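Local coordinates for protein kcn28 (Kitasatospora, PDB 6J31) that belongs to the GT-B superfamily of glycosyltransferase-like proteins, with two Rossmann-like domains facing each other across an interdomain cleft that holds a bound peptide, at residues S128-V132 / D326-N330. Numbering follows the deposited sequence.
Sequences SPTWV and DQPAN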
ATOM      1  N   SER A 128      -0.120   1.808   9.149  1.00 32.17           N
ATOM      2  CA  SER A 128       0.851   1.426   8.129  1.00 30.70           C
ATOM      3  C   SER A 128       0.163   0.672   7.005  1.00 28.57           C
ATOM      4  O   SER A 128      -0.421  -0.393   7.256  1.00 27.32           O
ATOM      5  CB  SER A 128       1.954   0.567   8.733  1.00 31.85           C
ATOM      6  OG  SER A 128       2.822   0.103   7.714  1.00 32.77           O
ATOM      7  N   PRO A 129       0.213   1.163   5.761  1.00 29.70           N
ATOM      8  CA  PRO A 129      -0.460   0.458   4.660  1.00 29.44           C
ATOM      9  C   PRO A 129       0.303  -0.734   4.113  1.00 31.31           C
ATOM     10  O   PRO A 129      -0.261  -1.493   3.312  1.00 33.79           O
ATOM     11  CB  PRO A 129      -0.589   1.550   3.593  1.00 28.80           C
ATOM     12  CG  PRO A 129       0.619   2.399   3.814  1.00 27.87           C
ATOM     13  CD  PRO A 129       0.814   2.433   5.316  1.00 28.20           C
ATOM     14  N   THR A 130       1.551  -0.936   4.517  1.00 32.41           N
ATOM     15  CA  THR A 130       2.336  -2.074   4.065  1.00 35.24           C
ATOM     16  C   THR A 130       3.159  -2.567   5.251  1.00 35.26           C
ATOM     17  O   THR A 130       3.003  -2.090   6.380  1.00 34.90           O
ATOM     18  CB  THR A 130       3.200  -1.707   2.850  1.00 36.55           C
ATOM     19  OG1 THR A 130       3.793  -2.894   2.311  1.00 36.94           O
ATOM     20  CG2 THR A 130       4.301  -0.733   3.242  1.00 37.37           C
ATOM     21  N   TRP A 131       4.035  -3.532   5.004  1.00 35.22           N
ATOM     22  CA  TRP A 131       4.812  -4.097   6.096  1.00 35.62           C
ATOM     23  C   TRP A 131       5.770  -3.063   6.680  1.00 36.71           C
ATOM     24  O   TRP A 131       6.172  -2.104   6.016  1.00 35.44           O
ATOM     25  CB  TRP A 131       5.580  -5.337   5.635  1.00 33.88           C
ATOM     26  CG  TRP A 131       6.325  -5.226   4.330  1.00 34.35           C
ATOM     27  CD1 TRP A 131       5.862  -5.576   3.094  1.00 33.83           C
ATOM     28  CD2 TRP A 131       7.676  -4.775   4.136  1.00 34.36           C
ATOM     29  NE1 TRP A 131       6.830  -5.360   2.144  1.00 32.11           N
ATOM     30  CE2 TRP A 131       7.953  -4.870   2.755  1.00 32.90           C
ATOM     31  CE3 TRP A 131       8.674  -4.295   4.992  1.00 35.40           C
ATOM     32  CZ2 TRP A 131       9.183  -4.501   2.211  1.00 33.36           C
ATOM     33  CZ3 TRP A 131       9.899  -3.929   4.449  1.00 34.31           C
ATOM     34  CH2 TRP A 131      10.140  -4.035   3.072  1.00 34.41           C
ATOM     35  N   VAL A 132       6.106  -3.253   7.949  1.00 38.84           N
ATOM     36  CA  VAL A 132       6.943  -2.322   8.676  1.00 42.72           C
ATOM     37  C   VAL A 132       8.374  -2.847   8.711  1.00 49.45           C
ATOM     38  O   VAL A 132       8.650  -3.995   8.371  1.00 48.23           O
ATOM     39  CB  VAL A 132       6.408  -2.074  10.107  1.00 41.04           C
ATOM     40  CG1 VAL A 132       5.007  -1.478  10.056  1.00 39.70           C
ATOM     41  CG2 VAL A 132       6.423  -3.372  10.909  1.00 40.38           C
ATOM     42  N   ASP A 326       8.951  -1.260  -2.503  1.00 71.34           N
ATOM     43  CA  ASP A 326       8.150  -2.188  -1.701  1.00 64.73           C
ATOM     44  C   ASP A 326       8.094  -3.588  -2.309  1.00 62.02           C
ATOM     45  O   ASP A 326       8.039  -4.587  -1.581  1.00 62.27           O
ATOM     46  CB  ASP A 326       6.732  -1.640  -1.551  1.00 62.72           C
ATOM     47  CG  ASP A 326       5.991  -2.260  -0.395  1.00 61.77           C
ATOM     48  OD1 ASP A 326       6.663  -2.793   0.510  1.00 62.22           O
ATOM     49  OD2 ASP A 326       4.740  -2.241  -0.406  1.00 60.76           O
ATOM     50  N   GLN A 327       8.082  -3.678  -3.630  1.00 59.94           N
ATOM     51  CA  GLN A 327       7.700  -4.877  -4.370  1.00 58.48           C
ATOM     52  C   GLN A 327       8.629  -6.091  -4.272  1.00 55.62           C
ATOM     53  O   GLN A 327       8.124  -7.221  -4.287  1.00 55.21           O
ATOM     54  CB  GLN A 327       7.480  -4.501  -5.835  1.00 60.46           C
ATOM     55  CG  GLN A 327       6.184  -3.730  -6.031  1.00 61.13           C
ATOM     56  CD  GLN A 327       6.251  -2.728  -7.158  1.00 60.90           C
ATOM     57  OE1 GLN A 327       6.963  -2.928  -8.141  1.00 61.62           O
ATOM     58  NE2 GLN A 327       5.501  -1.640  -7.024  1.00 60.04           N
ATOM     59  N   PRO A 328       9.964  -5.943  -4.220  1.00 52.54           N
ATOM     60  CA  PRO A 328      10.800  -7.158  -4.195  1.00 49.10           C
ATOM     61  C   PRO A 328      10.505  -8.063  -3.012  1.00 44.13           C
ATOM     62  O   PRO A 328      10.370  -9.280  -3.190  1.00 44.44           O
ATOM     63  CB  PRO A 328      12.230  -6.601  -4.141  1.00 50.08           C
ATOM     64  CG  PRO A 328      12.123  -5.219  -4.648  1.00 51.39           C
ATOM     65  CD  PRO A 328      10.800  -4.734  -4.166  1.00 52.09           C
ATOM     66  N   ALA A 329      10.376  -7.500  -1.808  1.00 40.70           N
ATOM     67  CA  ALA A 329      10.036  -8.322  -0.651  1.00 38.31           C
ATOM     68  C   ALA A 329       8.643  -8.924  -0.791  1.00 37.27           C
ATOM     69  O   ALA A 329       8.432 -10.091  -0.443  1.00 36.76           O
ATOM     70  CB  ALA A 329      10.145  -7.501   0.634  1.00 36.86           C
ATOM     71  N   ASN A 330       7.687  -8.153  -1.322  1.00 37.84           N
ATOM     72  CA  ASN A 330       6.336  -8.675  -1.523  1.00 37.93           C
ATOM     73  C   ASN A 330       6.344  -9.852  -2.488  1.00 36.15           C
ATOM     74  O   ASN A 330       5.612 -10.833  -2.294  1.00 33.59           O
ATOM     75  CB  ASN A 330       5.410  -7.574  -2.040  1.00 40.22           C
ATOM     76  CG  ASN A 330       5.124  -6.503  -1.003  1.00 42.66           C
ATOM     77  OD1 ASN A 330       5.473  -6.642   0.169  1.00 45.02           O
ATOM     78  ND2 ASN A 330       4.467  -5.431  -1.430  1.00 43.12           N
TER
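The loop 128-132, which leaves the C-terminal end of strand 124-128, faces segment 326-330, most of which lies on helix 327-336. Their backbones stay well apart, the closest CA atoms being those of T130 and D326 at 8.2 Å, so side chains alone bridge the space. Within the loop, S128 OG donates to T130 O (2.6 Å), closing the turn from S128 to T130, directly before W131. The CA-to-CB bond of T130 points toward segment 326-330, and its OG1 donates to D326 OD2 (3.0 Å). W131 supplies the second link: its indole NE1 donates to N330 OD1 (2.7 Å), which lies near the ring plane at the edge. D326 OD1 is also 3.0 Å from W131 NE1, but the angle is too poor for a hydrogen bond. The benzo part of the indole adds apolar packing, with W131 CZ2 3.5 Å from A329 CB. N330 ND2 makes a weak hydrogen bond to D326 OD2 (3.4 Å) and also a hydrogen bond to G303 O, consistent with the amide being held with OD1 turned to the indole N-H. M305 of helix 305-314 packs against T130, W131 and N330. T130, W131 and D326 each pack on a modified side chain of the bound peptide, and T130 lines the pocket of the ligand (2E,2'E)-3,3'-(1,2-phenylene)di(prop-2-enoic acid), BG9. The contact thus joins the two Rossmann-like domains across the ligand-holding interdomain cleft characteristic of the GT-B fold.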